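Local coordinates for 3-dehydroquinate dehydratase (Thermus thermophilus, PDB 2UYG) that catalyses the trans-dehydration of 3-dehydroquinate to 3-dehydroshikimate, the third step of the shikimate pathway to chorismate, as a type II enzyme, at the interface of chains A and B and the interface of chains A and C. Numbering follows the deposited sequence. Chains: chain A/B/C, 3-dehydroquinate dehydratase.

Contact 1: the interface of chains A and B. Residues chain A 9, 11-12, 50; chain B 56, 60, 87, 90.
The side-chain amide of B:Gln60 enters a clasp of three asparagine amides, A:Asn9, A:Asn11 and A:Asn50, that hold its two ends differently. Its chain is stretched straight beyond CG (chi2 179°), which carries the amide off helix 52-61 and into chain A. The amide nitrogen NE2 gives a hydrogen bond to A:Asn9 OD1 at 2.8 Å. That acceptor lies in the plane of the glutamine amide, yet the donor stands above the A:Asn9 carbonyl plane, the two amides being turned 61° apart. NE2 also bonds to A:Asn50 OD1 at 3.0 Å, here with the acceptor tilted from the glutamine plane and the A:Asn50 amide turned steeply against it. On the other end, A:Asn11 ND2 donates almost straight to B:Gln60 OE1 at 2.9 Å, from a side chain pointing the opposite way. With CG set between its backbone N and carbonyl carbon (chi1 50°), A:Asn11 turns ND2 towards that oxygen. A:Asn50 ND2 adds a weak bond to it. A second-shell link sets the clasp: the backbone N of A:Asn9 bonds to A:Asn50 OD1 at 2.8 Å, so this oxygen accepts from both chains. Apolar groups flank the amides. A:Leu12 CD1 packs on B:Ala90 CB at 3.6 Å and reaches the B:Gln60 stem, while B:Ile56 CG2 lies 3.8 Å from A:Asn50 CG. This homododecamer interface, not an exact two-fold, joins unlike surfaces near the active site: 3-10 helix 10-12, A:Asn9 and the loop after strand 44-48 meet helix 52-61, the end of helix 82-89 and B:Ala90 just beyond it.

Contact 2: the interface of chains A and C. Residues chain A 133, 136-137, 140; chain C 129, 132-133, 136.
The A:Tyr137 ring receives C:Leu129 obliquely at its CD1-CE1 edge: the leucine CD1 is raised to one side of the ring plane, 3.9 Å from A:Tyr137 CD1. The other methyl of C:Leu129, CD2, lies over one face of the A:Glu140 carboxylate, 4.0 Å from its CD. C:Lys132 meets the OE1 end of the same carboxylate in a loose salt bridge, its NZ 3.8 Å from OE1. The lysine chain, bent at chi2, chi3 and chi4, lays its CD against A:Val136 CG2 at 3.6 Å before reaching the acid. Further along, C:Leu133 slots between A:Leu133 and A:Val136. Its CD2 presses on A:Val136 CG1 at 3.5 Å, a tight fit between side chains that run antiparallel, each passing alongside the other. A:Leu133 has CG anti to its carbonyl carbon (chi1 -48°), which directs CD1 onto C:Leu133, 3.7 Å from CB and close beside the backbone carbonyl. Trimming A:Leu133 to an alanine would probably open a gap against CB and the backbone carbonyl of C:Leu133, leaving that leucine less firmly held. The valines themselves meet more distantly, CG1 of A:Val136 to CG1 of C:Val136 at 4.1 Å. All these residues belong to the last helix, 129-140, of each chain, and the two copies pack helix against helix at a two-fold interface of the homododecamer.

Contact 1: the interface of chains A and B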
ATOM      1  N   ASN A   9      23.147  -1.960 -21.248  1.00 22.54           N
ATOM      2  CA  ASN A   9      22.626  -2.962 -22.166  1.00 23.00           C
ATOM      3  C   ASN A   9      22.251  -2.514 -23.610  1.00 22.58           C
ATOM      4  O   ASN A   9      21.932  -3.336 -24.492  1.00 21.89           O
ATOM      5  CB  ASN A   9      21.453  -3.692 -21.520  1.00 21.27           C
ATOM      6  CG  ASN A   9      21.823  -4.242 -20.192  1.00 25.33           C
ATOM      7  OD1 ASN A   9      22.729  -5.142 -20.069  1.00 21.43           O
ATOM      8  ND2 ASN A   9      21.165  -3.708 -19.147  1.00 22.59           N
ATOM      9  N   ASN A  11      24.133  -1.488 -25.777  1.00 23.99           N
ATOM     10  CA  ASN A  11      25.186  -2.042 -26.666  1.00 24.54           C
ATOM     11  C   ASN A  11      24.817  -3.306 -27.323  1.00 26.97           C
ATOM     12  O   ASN A  11      25.383  -3.637 -28.381  1.00 27.49           O
ATOM     13  CB  ASN A  11      26.562  -2.183 -25.973  1.00 24.65           C
ATOM     14  CG  ASN A  11      26.476  -2.908 -24.624  1.00 25.79           C
ATOM     15  OD1 ASN A  11      25.567  -2.659 -23.866  1.00 23.98           O
ATOM     16  ND2 ASN A  11      27.386  -3.819 -24.360  1.00 14.32           N
ATOM     17  N   LEU A  12      23.857  -4.068 -26.762  1.00 29.99           N
ATOM     18  CA  LEU A  12      23.527  -5.391 -27.304  1.00 30.70           C
ATOM     19  C   LEU A  12      22.276  -5.416 -28.216  1.00 32.79           C
ATOM     20  O   LEU A  12      21.783  -6.492 -28.555  1.00 32.48           O
ATOM     21  CB  LEU A  12      23.404  -6.431 -26.215  1.00 31.59           C
ATOM     22  CG  LEU A  12      24.564  -6.664 -25.248  1.00 32.92           C
ATOM     23  CD1 LEU A  12      24.179  -7.844 -24.296  1.00 35.18           C
ATOM     24  CD2 LEU A  12      25.967  -6.838 -25.908  1.00 31.69           C
ATOM     25  N   ASN A  50      27.558   1.111 -19.809  1.00 22.65           N
ATOM     26  CA  ASN A  50      26.846   0.296 -18.865  1.00 21.64           C
ATOM     27  C   ASN A  50      26.992   0.839 -17.406  1.00 22.91           C
ATOM     28  O   ASN A  50      26.421   0.229 -16.512  1.00 20.00           O
ATOM     29  CB  ASN A  50      27.390  -1.108 -18.925  1.00 21.36           C
ATOM     30  CG  ASN A  50      27.040  -1.834 -20.242  1.00 23.07           C
ATOM     31  OD1 ASN A  50      25.884  -1.857 -20.668  1.00 17.15           O
ATOM     32  ND2 ASN A  50      28.062  -2.431 -20.885  1.00 21.76           N
TER
ATOM     33  N   ILE B  56      27.720  -6.000 -14.998  1.00 20.26           N
ATOM     34  CA  ILE B  56      26.867  -5.999 -16.213  1.00 22.77           C
ATOM     35  C   ILE B  56      27.688  -6.391 -17.437  1.00 23.46           C
ATOM     36  O   ILE B  56      27.271  -7.207 -18.212  1.00 21.82           O
ATOM     37  CB  ILE B  56      26.260  -4.627 -16.474  1.00 22.90           C
ATOM     38  CG1 ILE B  56      25.211  -4.346 -15.412  1.00 22.60           C
ATOM     39  CG2 ILE B  56      25.774  -4.587 -17.940  1.00 22.93           C
ATOM     40  CD1 ILE B  56      24.585  -3.086 -15.507  1.00 22.83           C
ATOM     41  N   GLN B  60      27.284  -9.592 -19.795  1.00 24.80           N
ATOM     42  CA  GLN B  60      27.020  -9.428 -21.248  1.00 25.97           C
ATOM     43  C   GLN B  60      28.061 -10.221 -22.160  1.00 28.79           C
ATOM     44  O   GLN B  60      27.764 -10.728 -23.260  1.00 29.48           O
ATOM     45  CB  GLN B  60      27.085  -7.979 -21.630  1.00 24.17           C
ATOM     46  CG  GLN B  60      26.079  -7.032 -20.945  1.00 24.72           C
ATOM     47  CD  GLN B  60      26.272  -5.618 -21.402  1.00 24.70           C
ATOM     48  OE1 GLN B  60      27.333  -5.279 -21.851  1.00 26.67           O
ATOM     49  NE2 GLN B  60      25.263  -4.777 -21.255  1.00 22.89           N
ATOM     50  N   ALA B  87      20.744  -7.178 -18.230  1.00 26.01           N
ATOM     51  CA  ALA B  87      21.972  -7.773 -18.755  1.00 25.82           C
ATOM     52  C   ALA B  87      21.818  -9.311 -18.815  1.00 26.38           C
ATOM     53  O   ALA B  87      22.163  -9.968 -19.834  1.00 25.04           O
ATOM     54  CB  ALA B  87      23.100  -7.411 -17.891  1.00 26.06           C
ATOM     55  N   ALA B  90      19.677 -10.253 -21.730  1.00 26.90           N
ATOM     56  CA  ALA B  90      20.212  -9.880 -23.003  1.00 26.07           C
ATOM     57  C   ALA B  90      21.212 -10.835 -23.550  1.00 27.91           C
ATOM     58  O   ALA B  90      21.677 -10.638 -24.665  1.00 29.41           O
ATOM     59  CB  ALA B  90      20.904  -8.558 -22.921  1.00 28.00           C
TER

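Contact 2: the interface of chains A and C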
ATOM      1  N   LEU A 133      12.348  11.470 -33.515  1.00 25.65           N
ATOM      2  CA  LEU A 133      11.422  12.480 -33.070  1.00 24.96           C
ATOM      3  C   LEU A 133      12.032  13.467 -32.059  1.00 24.13           C
ATOM      4  O   LEU A 133      11.664  14.703 -32.059  1.00 21.21           O
ATOM      5  CB  LEU A 133      10.141  11.894 -32.444  1.00 25.50           C
ATOM      6  CG  LEU A 133       9.265  10.775 -33.015  1.00 28.52           C
ATOM      7  CD1 LEU A 133       7.880  10.719 -32.340  1.00 27.48           C
ATOM      8  CD2 LEU A 133       9.184  10.578 -34.463  1.00 27.10           C
ATOM      9  N   VAL A 136      13.832  16.104 -34.082  1.00 29.87           N
ATOM     10  CA  VAL A 136      12.946  17.107 -34.713  1.00 30.61           C
ATOM     11  C   VAL A 136      12.533  18.148 -33.737  1.00 29.86           C
ATOM     12  O   VAL A 136      12.603  19.381 -34.014  1.00 31.57           O
ATOM     13  CB  VAL A 136      11.732  16.477 -35.504  1.00 31.17           C
ATOM     14  CG1 VAL A 136      11.178  15.406 -34.781  1.00 35.55           C
ATOM     15  CG2 VAL A 136      10.600  17.516 -35.766  1.00 32.94           C
ATOM     16  N   TYR A 137      12.202  17.728 -32.524  1.00 29.50           N
ATOM     17  CA  TYR A 137      11.824  18.698 -31.503  1.00 27.56           C
ATOM     18  C   TYR A 137      13.015  19.618 -31.254  1.00 29.03           C
ATOM     19  O   TYR A 137      12.865  20.809 -31.128  1.00 31.38           O
ATOM     20  CB  TYR A 137      11.449  18.025 -30.215  1.00 25.07           C
ATOM     21  CG  TYR A 137      11.403  19.002 -29.059  1.00 26.27           C
ATOM     22  CD1 TYR A 137      10.315  19.828 -28.867  1.00 24.35           C
ATOM     23  CD2 TYR A 137      12.451  19.124 -28.150  1.00 28.90           C
ATOM     24  CE1 TYR A 137      10.249  20.698 -27.855  1.00 23.64           C
ATOM     25  CE2 TYR A 137      12.347  20.020 -27.083  1.00 26.77           C
ATOM     26  CZ  TYR A 137      11.264  20.809 -26.962  1.00 25.60           C
ATOM     27  OH  TYR A 137      11.128  21.755 -25.917  1.00 31.92           O
ATOM     28  N   GLU A 140      13.825  22.311 -34.072  1.00 36.97           N
ATOM     29  CA  GLU A 140      12.893  23.389 -33.952  1.00 40.20           C
ATOM     30  C   GLU A 140      13.203  24.294 -32.734  1.00 41.47           C
ATOM     31  O   GLU A 140      13.026  25.501 -32.832  1.00 42.75           O
ATOM     32  CB  GLU A 140      11.464  22.886 -33.880  1.00 40.71           C
ATOM     33  CG  GLU A 140      10.436  24.002 -34.148  1.00 45.76           C
ATOM     34  CD  GLU A 140       9.451  23.619 -35.219  1.00 43.65           C
ATOM     35  OE1 GLU A 140       9.704  22.694 -35.974  1.00 47.67           O
ATOM     36  OE2 GLU A 140       8.405  24.216 -35.281  1.00 52.01           O
TER
ATOM     37  N   LEU C 129       4.208  20.813 -30.395  1.00 27.04           N
ATOM     38  CA  LEU C 129       5.169  19.930 -31.061  1.00 26.03           C
ATOM     39  C   LEU C 129       5.024  18.427 -30.747  1.00 25.35           C
ATOM     40  O   LEU C 129       5.456  17.574 -31.530  1.00 24.72           O
ATOM     41  CB  LEU C 129       6.592  20.432 -30.759  1.00 28.26           C
ATOM     42  CG  LEU C 129       7.018  21.606 -31.651  1.00 32.26           C
ATOM     43  CD1 LEU C 129       8.353  22.281 -31.162  1.00 34.90           C
ATOM     44  CD2 LEU C 129       7.118  21.144 -33.088  1.00 35.37           C
ATOM     45  N   LYS C 132       3.318  17.244 -33.683  1.00 25.72           N
ATOM     46  CA  LYS C 132       4.192  17.190 -34.848  1.00 26.74           C
ATOM     47  C   LYS C 132       4.992  15.929 -34.874  1.00 26.73           C
ATOM     48  O   LYS C 132       5.167  15.308 -35.898  1.00 26.42           O
ATOM     49  CB  LYS C 132       5.132  18.395 -34.859  1.00 27.19           C
ATOM     50  CG  LYS C 132       5.727  18.743 -36.333  1.00 33.99           C
ATOM     51  CD  LYS C 132       7.228  18.697 -36.481  1.00 39.57           C
ATOM     52  CE  LYS C 132       7.893  20.014 -36.919  1.00 42.47           C
ATOM     53  NZ  LYS C 132       8.223  20.094 -38.313  1.00 39.14           N
ATOM     54  N   LEU C 133       5.501  15.572 -33.703  1.00 26.55           N
ATOM     55  CA  LEU C 133       6.309  14.402 -33.567  1.00 27.67           C
ATOM     56  C   LEU C 133       5.557  13.160 -33.859  1.00 26.99           C
ATOM     57  O   LEU C 133       6.105  12.248 -34.487  1.00 25.18           O
ATOM     58  CB  LEU C 133       6.907  14.284 -32.157  1.00 28.07           C
ATOM     59  CG  LEU C 133       7.824  15.361 -31.629  1.00 30.62           C
ATOM     60  CD1 LEU C 133       8.816  14.814 -30.575  1.00 34.01           C
ATOM     61  CD2 LEU C 133       8.501  16.153 -32.673  1.00 30.22           C
ATOM     62  N   VAL C 136       5.367  12.941 -37.652  1.00 30.15           N
ATOM     63  CA  VAL C 136       6.595  12.429 -38.303  1.00 31.89           C
ATOM     64  C   VAL C 136       6.750  10.971 -38.076  1.00 32.24           C
ATOM     65  O   VAL C 136       7.177  10.294 -38.977  1.00 33.57           O
ATOM     66  CB  VAL C 136       7.908  13.239 -38.080  1.00 33.56           C
ATOM     67  CG1 VAL C 136       7.995  13.793 -36.818  1.00 37.66           C
ATOM     68  CG2 VAL C 136       9.236  12.395 -38.298  1.00 36.26           C
TER

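Contact 1 and contact 2 lie about 30 Å apart and share no residue or element: the first uses loops and the 3-10 helix 10-12 of chain A, the second its last helix, 129-140. Their symmetry also differs. Contact 2 belongs to a two-fold interface in which the same helix serves both partners, whereas contact 1 belongs to an interface that is not an exact two-fold. One subunit can thus hold two neighbours at once, as a dodecamer requires. Contact 1, centred about 10 Å from A:Tyr21, may steady the surroundings of that catalytic residue; contact 2, about 21 Å from it, appears mainly to join subunits.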